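Local structure of Serine/threonine-protein phosphatase 2A regulatory subunit B'' subunit alpha (Homo sapiens, 4I5J) at residues D12-I17 with I80-I85; S88-T93 with D108-E113; E217-R222 with F271-Y276. The protein serves as a calcium-binding EF-hand regulatory subunit of protein phosphatase 2A that might modulate the substrate selectivity, activity and localization of the catalytic enzyme. One frame throughout, in Å; residues are numbered along the deposited sequence.

Contact 1. Residues D12-I17 with I80-I85; sequences DASKFI and ITSTEI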
loop_
_atom_site.group_PDB
_atom_site.type_symbol
_atom_site.label_atom_id
_atom_site.label_comp_id
_atom_site.label_asym_id
_atom_site.label_seq_id
_atom_site.Cartn_x
_atom_site.Cartn_y
_atom_site.Cartn_z
ATOM N N ASP A 12 -6.055 -25.544 7.407
ATOM C CA ASP A 12 -6.638 -25.054 6.166
ATOM C C ASP A 12 -5.597 -24.282 5.372
ATOM O O ASP A 12 -5.499 -24.421 4.159
ATOM C CB ASP A 12 -7.844 -24.146 6.449
ATOM C CG ASP A 12 -9.054 -24.915 6.980
ATOM O OD1 ASP A 12 -8.929 -26.131 7.218
ATOM O OD2 ASP A 12 -10.125 -24.293 7.187
ATOM N N ALA A 13 -4.827 -23.462 6.077
ATOM C CA ALA A 13 -3.786 -22.650 5.464
ATOM C C ALA A 13 -2.771 -23.549 4.773
ATOM O O ALA A 13 -2.458 -23.347 3.611
ATOM C CB ALA A 13 -3.110 -21.783 6.519
ATOM N N SER A 14 -2.291 -24.561 5.491
ATOM C CA SER A 14 -1.334 -25.527 4.951
ATOM C C SER A 14 -1.863 -26.291 3.733
ATOM O O SER A 14 -1.134 -26.490 2.758
ATOM C CB SER A 14 -0.897 -26.509 6.035
ATOM O OG SER A 14 -0.057 -25.863 6.978
ATOM N N LYS A 15 -3.126 -26.705 3.780
ATOM C CA LYS A 15 -3.717 -27.407 2.640
ATOM C C LYS A 15 -3.927 -26.460 1.459
ATOM O O LYS A 15 -3.823 -26.858 0.304
ATOM C CB LYS A 15 -5.046 -28.055 3.017
ATOM C CG LYS A 15 -4.965 -29.155 4.088
ATOM C CD LYS A 15 -6.392 -29.536 4.561
ATOM C CE LYS A 15 -6.397 -30.448 5.792
ATOM N NZ LYS A 15 -7.794 -30.705 6.270
ATOM N N PHE A 16 -4.250 -25.204 1.744
ATOM C CA PHE A 16 -4.430 -24.237 0.674
ATOM C C PHE A 16 -3.119 -24.040 -0.075
ATOM O O PHE A 16 -3.090 -24.012 -1.314
ATOM C CB PHE A 16 -4.903 -22.896 1.234
ATOM C CG PHE A 16 -5.068 -21.829 0.184
ATOM C CD1 PHE A 16 -6.218 -21.764 -0.577
ATOM C CD2 PHE A 16 -4.067 -20.890 -0.038
ATOM C CE1 PHE A 16 -6.375 -20.775 -1.542
ATOM C CE2 PHE A 16 -4.215 -19.900 -0.999
ATOM C CZ PHE A 16 -5.371 -19.844 -1.753
ATOM N N ILE A 17 -2.042 -23.878 0.689
ATOM C CA ILE A 17 -0.718 -23.703 0.122
ATOM C C ILE A 17 -0.391 -24.892 -0.791
ATOM O O ILE A 17 -0.012 -24.699 -1.940
ATOM C CB ILE A 17 0.361 -23.589 1.215
ATOM C CG1 ILE A 17 0.090 -22.394 2.141
ATOM C CG2 ILE A 17 1.749 -23.513 0.593
ATOM C CD1 ILE A 17 0.400 -21.061 1.563
ATOM N N ILE A 80 3.884 -15.936 -0.026
ATOM C CA ILE A 80 2.915 -16.118 1.044
ATOM C C ILE A 80 3.083 -17.476 1.739
ATOM O O ILE A 80 3.159 -18.518 1.088
ATOM C CB ILE A 80 1.473 -15.885 0.528
ATOM C CG1 ILE A 80 1.240 -14.382 0.355
ATOM C CG2 ILE A 80 0.425 -16.482 1.476
ATOM C CD1 ILE A 80 -0.134 -14.045 -0.229
ATOM N N THR A 81 3.156 -17.444 3.067
ATOM C CA THR A 81 3.313 -18.651 3.873
ATOM C C THR A 81 1.970 -19.052 4.479
ATOM O O THR A 81 1.003 -18.286 4.446
ATOM C CB THR A 81 4.273 -18.412 5.041
ATOM O OG1 THR A 81 3.796 -17.306 5.817
ATOM C CG2 THR A 81 5.702 -18.103 4.549
ATOM N N SER A 82 1.908 -20.248 5.050
ATOM C CA SER A 82 0.677 -20.694 5.693
ATOM C C SER A 82 0.374 -19.834 6.913
ATOM O O SER A 82 -0.801 -19.579 7.227
ATOM C CB SER A 82 0.763 -22.164 6.088
ATOM O OG SER A 82 1.796 -22.344 7.037
ATOM N N THR A 83 1.430 -19.384 7.593
ATOM C CA THR A 83 1.281 -18.506 8.760
ATOM C C THR A 83 0.579 -17.221 8.350
ATOM O O THR A 83 -0.358 -16.764 9.015
ATOM C CB THR A 83 2.647 -18.131 9.394
ATOM O OG1 THR A 83 3.338 -19.318 9.783
ATOM C CG2 THR A 83 2.451 -17.282 10.612
ATOM N N GLU A 84 1.015 -16.663 7.226
ATOM C CA GLU A 84 0.414 -15.440 6.722
ATOM C C GLU A 84 -1.046 -15.633 6.335
ATOM O O GLU A 84 -1.880 -14.760 6.584
ATOM C CB GLU A 84 1.240 -14.871 5.569
ATOM C CG GLU A 84 2.603 -14.405 6.066
ATOM C CD GLU A 84 3.477 -13.871 4.959
ATOM O OE1 GLU A 84 3.239 -14.239 3.783
ATOM O OE2 GLU A 84 4.397 -13.091 5.263
ATOM N N ILE A 85 -1.377 -16.780 5.757
ATOM C CA ILE A 85 -2.762 -17.014 5.407
ATOM C C ILE A 85 -3.607 -17.192 6.655
ATOM O O ILE A 85 -4.743 -16.682 6.745
ATOM C CB ILE A 85 -2.917 -18.214 4.485
ATOM C CG1 ILE A 85 -2.307 -17.886 3.134
ATOM C CG2 ILE A 85 -4.396 -18.537 4.273
ATOM C CD1 ILE A 85 -2.446 -18.967 2.147
#

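Contact 2. Residues S88-T93 with D108-E113; sequences SNFLQT and DYFSYE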
loop_
_atom_site.group_PDB
_atom_site.type_symbol
_atom_site.label_atom_id
_atom_site.label_comp_id
_atom_site.label_asym_id
_atom_site.label_seq_id
_atom_site.Cartn_x
_atom_site.Cartn_y
_atom_site.Cartn_z
ATOM N N SER A 88 -4.799 -14.093 8.254
ATOM C CA SER A 88 -5.608 -13.240 7.388
ATOM C C SER A 88 -7.045 -13.747 7.287
ATOM O O SER A 88 -7.352 -14.836 7.751
ATOM C CB SER A 88 -5.004 -13.214 5.980
ATOM O OG SER A 88 -5.369 -14.386 5.264
ATOM N N ASN A 89 -7.919 -12.969 6.652
ATOM C CA ASN A 89 -9.274 -13.434 6.370
ATOM C C ASN A 89 -9.424 -13.932 4.942
ATOM O O ASN A 89 -10.535 -13.931 4.399
ATOM C CB ASN A 89 -10.317 -12.323 6.636
ATOM C CG ASN A 89 -10.185 -11.152 5.676
ATOM O OD1 ASN A 89 -9.212 -11.055 4.936
ATOM N ND2 ASN A 89 -11.173 -10.263 5.677
ATOM N N PHE A 90 -8.328 -14.353 4.312
ATOM C CA PHE A 90 -8.440 -14.736 2.900
ATOM C C PHE A 90 -9.289 -15.993 2.690
ATOM O O PHE A 90 -10.166 -16.021 1.838
ATOM C CB PHE A 90 -7.075 -14.919 2.223
ATOM C CG PHE A 90 -7.192 -15.247 0.754
ATOM C CD1 PHE A 90 -7.681 -14.296 -0.141
ATOM C CD2 PHE A 90 -6.844 -16.499 0.274
ATOM C CE1 PHE A 90 -7.825 -14.582 -1.494
ATOM C CE2 PHE A 90 -6.964 -16.792 -1.082
ATOM C CZ PHE A 90 -7.466 -15.831 -1.970
ATOM N N LEU A 91 -9.024 -17.041 3.454
ATOM C CA LEU A 91 -9.765 -18.274 3.238
ATOM C C LEU A 91 -11.222 -18.053 3.570
ATOM O O LEU A 91 -12.087 -18.508 2.831
ATOM C CB LEU A 91 -9.164 -19.431 4.031
ATOM C CG LEU A 91 -7.772 -19.861 3.553
ATOM C CD1 LEU A 91 -7.306 -21.110 4.278
ATOM C CD2 LEU A 91 -7.796 -20.092 2.050
ATOM N N GLN A 92 -11.506 -17.325 4.653
ATOM C CA GLN A 92 -12.901 -16.964 4.972
ATOM C C GLN A 92 -13.549 -16.164 3.844
ATOM O O GLN A 92 -14.705 -16.374 3.498
ATOM C CB GLN A 92 -12.988 -16.159 6.270
ATOM C CG GLN A 92 -14.365 -15.572 6.504
ATOM C CD GLN A 92 -14.335 -14.417 7.465
ATOM O OE1 GLN A 92 -13.263 -13.966 7.894
ATOM N NE2 GLN A 92 -15.507 -13.919 7.806
ATOM N N THR A 93 -12.798 -15.242 3.251
ATOM C CA THR A 93 -13.336 -14.460 2.145
ATOM C C THR A 93 -13.652 -15.360 0.928
ATOM O O THR A 93 -14.607 -15.120 0.198
ATOM C CB THR A 93 -12.351 -13.340 1.721
ATOM O OG1 THR A 93 -12.158 -12.430 2.812
ATOM C CG2 THR A 93 -12.910 -12.563 0.546
ATOM N N ASP A 108 -13.312 -7.073 0.685
ATOM C CA ASP A 108 -11.915 -7.467 0.828
ATOM C C ASP A 108 -11.493 -8.193 -0.439
ATOM O O ASP A 108 -12.170 -9.117 -0.864
ATOM C CB ASP A 108 -11.704 -8.378 2.031
ATOM C CG ASP A 108 -12.027 -7.697 3.352
ATOM O OD1 ASP A 108 -11.765 -6.484 3.495
ATOM O OD2 ASP A 108 -12.542 -8.392 4.249
ATOM N N TYR A 109 -10.385 -7.743 -1.034
ATOM C CA TYR A 109 -9.735 -8.384 -2.186
ATOM C C TYR A 109 -10.483 -8.262 -3.497
ATOM O O TYR A 109 -9.927 -7.749 -4.456
ATOM C CB TYR A 109 -9.410 -9.869 -1.947
ATOM C CG TYR A 109 -8.788 -10.149 -0.601
ATOM C CD1 TYR A 109 -9.507 -10.831 0.365
ATOM C CD2 TYR A 109 -7.495 -9.721 -0.291
ATOM C CE1 TYR A 109 -8.981 -11.091 1.594
ATOM C CE2 TYR A 109 -6.949 -9.967 0.980
ATOM C CZ TYR A 109 -7.721 -10.653 1.912
ATOM O OH TYR A 109 -7.264 -10.961 3.168
ATOM N N PHE A 110 -11.737 -8.728 -3.532
ATOM C CA PHE A 110 -12.390 -9.092 -4.793
ATOM C C PHE A 110 -13.257 -8.074 -5.495
ATOM O O PHE A 110 -13.584 -8.265 -6.675
ATOM C CB PHE A 110 -13.213 -10.367 -4.604
ATOM C CG PHE A 110 -12.367 -11.574 -4.419
ATOM C CD1 PHE A 110 -12.112 -12.067 -3.153
ATOM C CD2 PHE A 110 -11.784 -12.191 -5.511
ATOM C CE1 PHE A 110 -11.297 -13.168 -2.981
ATOM C CE2 PHE A 110 -10.977 -13.309 -5.346
ATOM C CZ PHE A 110 -10.725 -13.790 -4.087
ATOM N N SER A 111 -13.655 -7.030 -4.778
ATOM C CA SER A 111 -14.648 -6.084 -5.281
ATOM C C SER A 111 -14.289 -5.564 -6.641
ATOM O O SER A 111 -13.160 -5.109 -6.834
ATOM C CB SER A 111 -14.744 -4.895 -4.347
ATOM O OG SER A 111 -15.514 -3.851 -4.925
ATOM N N TYR A 112 -15.239 -5.623 -7.581
ATOM C CA TYR A 112 -14.994 -5.094 -8.917
ATOM C C TYR A 112 -15.009 -3.581 -8.911
ATOM O O TYR A 112 -14.179 -2.946 -9.573
ATOM C CB TYR A 112 -16.001 -5.611 -9.971
ATOM C CG TYR A 112 -15.541 -5.210 -11.349
ATOM C CD1 TYR A 112 -14.601 -5.970 -12.024
ATOM C CD2 TYR A 112 -15.982 -4.026 -11.937
ATOM C CE1 TYR A 112 -14.141 -5.593 -13.278
ATOM C CE2 TYR A 112 -15.532 -3.639 -13.162
ATOM C CZ TYR A 112 -14.613 -4.421 -13.838
ATOM O OH TYR A 112 -14.177 -4.025 -15.083
ATOM N N GLU A 113 -15.955 -3.009 -8.169
ATOM C CA GLU A 113 -16.069 -1.560 -8.012
ATOM C C GLU A 113 -14.769 -0.951 -7.493
ATOM O O GLU A 113 -14.353 0.130 -7.927
ATOM C CB GLU A 113 -17.181 -1.214 -7.011
ATOM C CG GLU A 113 -18.601 -1.260 -7.564
ATOM C CD GLU A 113 -19.675 -1.210 -6.472
ATOM O OE1 GLU A 113 -19.328 -1.241 -5.269
ATOM O OE2 GLU A 113 -20.874 -1.144 -6.820
HETATM O O HOH W 1 -13.865 -10.669 3.885
#

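Contact 3. Residues E217-R222 with F271-Y276; sequences EEQCER and FNLEKY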
loop_
_atom_site.group_PDB
_atom_site.type_symbol
_atom_site.label_atom_id
_atom_site.label_comp_id
_atom_site.label_asym_id
_atom_site.label_seq_id
_atom_site.Cartn_x
_atom_site.Cartn_y
_atom_site.Cartn_z
ATOM N N GLU A 217 11.510 19.892 6.350
ATOM C CA GLU A 217 12.114 21.085 5.773
ATOM C C GLU A 217 11.576 21.397 4.374
ATOM O O GLU A 217 11.583 22.548 3.953
ATOM C CB GLU A 217 13.646 20.934 5.766
ATOM C CG GLU A 217 14.445 22.252 5.813
ATOM C CD GLU A 217 15.093 22.540 4.470
ATOM O OE1 GLU A 217 15.138 21.606 3.619
ATOM O OE2 GLU A 217 15.542 23.688 4.266
ATOM N N GLU A 218 11.100 20.383 3.652
ATOM C CA GLU A 218 10.408 20.657 2.390
ATOM C C GLU A 218 9.038 21.245 2.659
ATOM O O GLU A 218 8.651 22.199 2.000
ATOM C CB GLU A 218 10.275 19.424 1.487
ATOM C CG GLU A 218 9.716 19.761 0.102
ATOM C CD GLU A 218 9.158 18.549 -0.627
ATOM O OE1 GLU A 218 9.287 17.428 -0.101
ATOM O OE2 GLU A 218 8.584 18.717 -1.726
ATOM N N GLN A 219 8.307 20.687 3.623
ATOM C CA GLN A 219 7.019 21.264 4.017
ATOM C C GLN A 219 7.274 22.701 4.474
ATOM O O GLN A 219 6.420 23.582 4.318
ATOM C CB GLN A 219 6.391 20.486 5.181
ATOM C CG GLN A 219 6.319 18.988 5.016
ATOM C CD GLN A 219 5.111 18.551 4.202
ATOM O OE1 GLN A 219 5.164 18.518 2.970
ATOM N NE2 GLN A 219 4.013 18.202 4.890
ATOM N N CYS A 220 8.451 22.948 5.048
ATOM C CA CYS A 220 8.784 24.332 5.386
ATOM C C CYS A 220 9.035 25.182 4.126
ATOM O O CYS A 220 8.425 26.242 3.967
ATOM C CB CYS A 220 9.934 24.418 6.385
ATOM S SG CYS A 220 9.477 23.768 8.029
ATOM N N GLU A 221 9.899 24.699 3.228
ATOM C CA GLU A 221 10.126 25.359 1.942
ATOM C C GLU A 221 8.808 25.627 1.217
ATOM O O GLU A 221 8.685 26.620 0.508
ATOM C CB GLU A 221 11.047 24.529 1.041
ATOM C CG GLU A 221 12.521 24.551 1.409
ATOM C CD GLU A 221 13.348 23.627 0.518
ATOM O OE1 GLU A 221 12.820 23.159 -0.521
ATOM O OE2 GLU A 221 14.518 23.360 0.864
ATOM N N ARG A 222 7.830 24.745 1.408
ATOM C CA ARG A 222 6.497 24.916 0.822
ATOM C C ARG A 222 5.753 26.036 1.536
ATOM O O ARG A 222 5.432 27.062 0.933
ATOM C CB ARG A 222 5.673 23.628 0.928
ATOM C CG ARG A 222 5.714 22.697 -0.290
ATOM C CD ARG A 222 4.980 21.385 0.025
ATOM N NE ARG A 222 4.573 20.626 -1.157
ATOM C CZ ARG A 222 3.890 19.483 -1.107
ATOM N NH1 ARG A 222 3.552 18.973 0.067
ATOM N NH2 ARG A 222 3.548 18.846 -2.220
ATOM N N PHE A 271 4.614 14.731 5.303
ATOM C CA PHE A 271 4.601 14.708 3.844
ATOM C C PHE A 271 3.251 14.866 3.135
ATOM O O PHE A 271 3.183 14.702 1.920
ATOM C CB PHE A 271 5.378 13.502 3.299
ATOM C CG PHE A 271 4.815 12.165 3.704
ATOM C CD1 PHE A 271 3.674 11.665 3.093
ATOM C CD2 PHE A 271 5.451 11.388 4.656
ATOM C CE1 PHE A 271 3.166 10.434 3.443
ATOM C CE2 PHE A 271 4.947 10.156 5.013
ATOM C CZ PHE A 271 3.797 9.678 4.402
ATOM N N ASN A 272 2.196 15.197 3.879
ATOM C CA ASN A 272 0.900 15.554 3.276
ATOM C C ASN A 272 0.453 16.909 3.846
ATOM O O ASN A 272 -0.332 16.976 4.799
ATOM C CB ASN A 272 -0.151 14.447 3.495
ATOM C CG ASN A 272 -1.422 14.638 2.644
ATOM O OD1 ASN A 272 -1.940 15.748 2.500
ATOM N ND2 ASN A 272 -1.932 13.537 2.092
ATOM N N LEU A 273 0.994 17.984 3.272
ATOM C CA LEU A 273 0.825 19.341 3.812
ATOM C C LEU A 273 -0.634 19.713 3.955
ATOM O O LEU A 273 -1.013 20.358 4.922
ATOM C CB LEU A 273 1.513 20.369 2.907
ATOM C CG LEU A 273 1.557 21.839 3.348
ATOM C CD1 LEU A 273 2.227 21.978 4.714
ATOM C CD2 LEU A 273 2.284 22.699 2.304
ATOM N N GLU A 274 -1.437 19.307 2.972
ATOM C CA GLU A 274 -2.875 19.552 2.948
ATOM C C GLU A 274 -3.595 18.895 4.118
ATOM O O GLU A 274 -4.365 19.541 4.823
ATOM C CB GLU A 274 -3.482 19.024 1.642
ATOM C CG GLU A 274 -3.311 19.923 0.423
ATOM C CD GLU A 274 -4.084 19.400 -0.786
ATOM O OE1 GLU A 274 -4.008 18.180 -1.053
ATOM O OE2 GLU A 274 -4.777 20.203 -1.459
ATOM N N LYS A 275 -3.363 17.600 4.305
ATOM C CA LYS A 275 -3.963 16.863 5.419
ATOM C C LYS A 275 -3.390 17.306 6.771
ATOM O O LYS A 275 -3.969 17.008 7.814
ATOM C CB LYS A 275 -3.791 15.342 5.249
ATOM C CG LYS A 275 -4.652 14.692 4.174
ATOM C CD LYS A 275 -4.494 13.161 4.172
ATOM C CE LYS A 275 -5.436 12.483 3.153
ATOM N NZ LYS A 275 -5.080 11.055 2.846
ATOM N N TYR A 276 -2.252 17.998 6.753
ATOM C CA TYR A 276 -1.663 18.512 7.991
ATOM C C TYR A 276 -2.404 19.755 8.460
ATOM O O TYR A 276 -2.876 19.814 9.596
ATOM C CB TYR A 276 -0.171 18.825 7.830
ATOM C CG TYR A 276 0.436 19.558 9.021
ATOM C CD1 TYR A 276 0.313 19.053 10.311
ATOM C CD2 TYR A 276 1.143 20.747 8.852
ATOM C CE1 TYR A 276 0.871 19.714 11.401
ATOM C CE2 TYR A 276 1.708 21.413 9.934
ATOM C CZ TYR A 276 1.568 20.892 11.208
ATOM O OH TYR A 276 2.123 21.549 12.297
#

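Contact 1. Residues D12-I17 with I80-I85
Ile-85 meets Ala-13, Phe-16 and Ile-17 of helix 12-20 by apolar packing. Its CD1 lies 3.3 Å from CD2 of Phe-16, approaching the ring obliquely, with the two side chains crossing at about a right angle. Phe-16 has CG anti to its backbone N (chi1 178°), which carries CG toward Ile-85 and lets the ring meet that methyl. The same CD1 meets CD1 of Ile-17 at 3.6 Å, and there the two isoleucines run past each other in opposite directions. Nearer the backbone, CB of Ala-13 sits 4.1 Å from CB of Ile-85.

Ala-13 and Ser-82 bring the two segments together, their CA atoms 4.9 Å apart, and CB of Ala-13 rests 3.3 Å from the carbonyl O of Ser-82; a small residue suits so close an approach. CB of Ser-82 lies 3.9 Å from both Ala-13 CB and Ser-14 OG. CD1 of Ile-17 is 3.8 Å from O of Ile-80, near Ser-82 N.

No hydrogen bond joins the segments. Thr-81 and Glu-84 form a capping box: Glu-84 N donates to Thr-81 OG1 at 3.2 Å, and Thr-81 N donates to Glu-84 OE1, which also accepts from Asn-73; OE2 bonds Ser-75. Ser-14 OG pairs with the carbonyl of His-9.

Within the EF-hand domain, this helix pair is flanked by helix 90-97, whose Leu-91 touches both Phe-16 and Ile-85, while Ile-80 packs on helix 54-72.

Contact 2. Residues S88-T93 with D108-E113
Asn-89 and Tyr-109 run past each other in opposite directions, with amide and ring planes 59° apart, and the phenol OH donates to Asn-89 OD1 at 2.6 Å. The donor stands nearly in line with the amide C=O. The amide's other end turns to Asp-108, whose side chain crosses that of Asn-89 at about a right angle: ND2 donates to OD2 at 2.7 Å, leaving close to the amide plane but meeting the carboxylate from above its own plane. CG of Asn-89 lies between the backbone N and the carbonyl carbon (chi1 66°), which brings the amide to both partners. An alanine in place of Asn-89 would probably leave the Tyr-109 hydroxyl without this acceptor and Asp-108 OD2 without its amide donor.

Phe-90 points its edge at the face of Tyr-109 in a T-shaped stack, centroids 5.4 Å apart and planes at 83°. Its CE1 reaches CZ of Phe-110 at 4.0 Å, those two side chains roughly perpendicular. Thr-93 fits beside Tyr-109 and Phe-110, OG1 at the edge of the tyrosine ring and CG2 3.8 Å from CD1 of Phe-110, at that ring's edge. Helix 54-72 packs against Phe-90 (Ile-68) and Tyr-109 (Thr-71, Val-72).

Helix 90-97, in the EF-hand domain, begins with an ST turn: Ser-88 OG, also bonded to Ile-85 O, accepts from Phe-90 N. Thr-93 OG1 donates to Asn-89 O and accepts from a water.

One amide therefore accepts from the Tyr-109 hydroxyl and donates to Asp-108 OD2, which also accepts from that water, joining the loop before helix 112-125 to the start of helix 90-97.

Contact 3. Residues E217-R222 with F271-Y276
Gln-219 lays its amide against the backbone leading into helix 273-277, from Phe-271 to Leu-273. The bend at chi2 (-83°) turns CD toward Phe-271, where it rests 3.9 Å from CA. NE2 lies 3.4 Å from N of Leu-273 and 3.5 Å from N of Phe-271. The Leu-273 pair consists of two donors, so it is a packing contact and not a hydrogen bond. The side chains of Gln-219 and Leu-273 pass one another heading opposite ways.

Leu-273 packs against Arg-222, one turn on from Gln-219. Its CD2 touches both CB and CD of Arg-222, 3.8 Å from CD, so the aliphatic part of the arginine forms an apolar surface for the leucine. From CG to NE the arginine chain is extended, and NH1 comes 3.8 Å from Leu-273 CB, which approaches the guanidinium obliquely. NH1 also gives a weak hydrogen bond to Gln-219 OE1 at 3.4 Å, linking neighbouring turns of helix 209-226. NH2 makes further weak bonds to the carbonyls of Gln-144 and Ser-146.

Asn-272 N-caps helix 273-277, its OD1 accepting from Lys-275 N at 3.0 Å. Met-223 and Met-226 extend the apolar surface round Leu-273. The Phe-271 ring meets Trp-195; the Phe-271 side chain is about 11 Å from those of the calcium-site residues Asp-200 and Glu-211.

The exiting helix of the calcium-binding EF-hand therefore meets helix 273-277, the last modelled, by packing: Arg-222 offers CB and CD to the leucine, Gln-219 its amide, with no hydrogen bond between the segments.

The three contacts follow one another in series along the chain, each closing before the next opens. Contacts 1 and 2 are neighbours in the N-terminal part of this fragment, their centres 15 Å apart; helices 82-86 and 90-97 follow each other in sequence, and the two contacts touch directly where Phe-16 packs on Phe-90 and Leu-91. Together they link helix 12-20 to the approach to helix 112-125. Contact 3 lies on the opposite side of the chain's centre, its centre 42 Å from that of contact 1 and 35 Å from that of contact 2. It packs helix 273-277, the last modelled, on helix 209-226, which also carries Glu-211 of the calcium site.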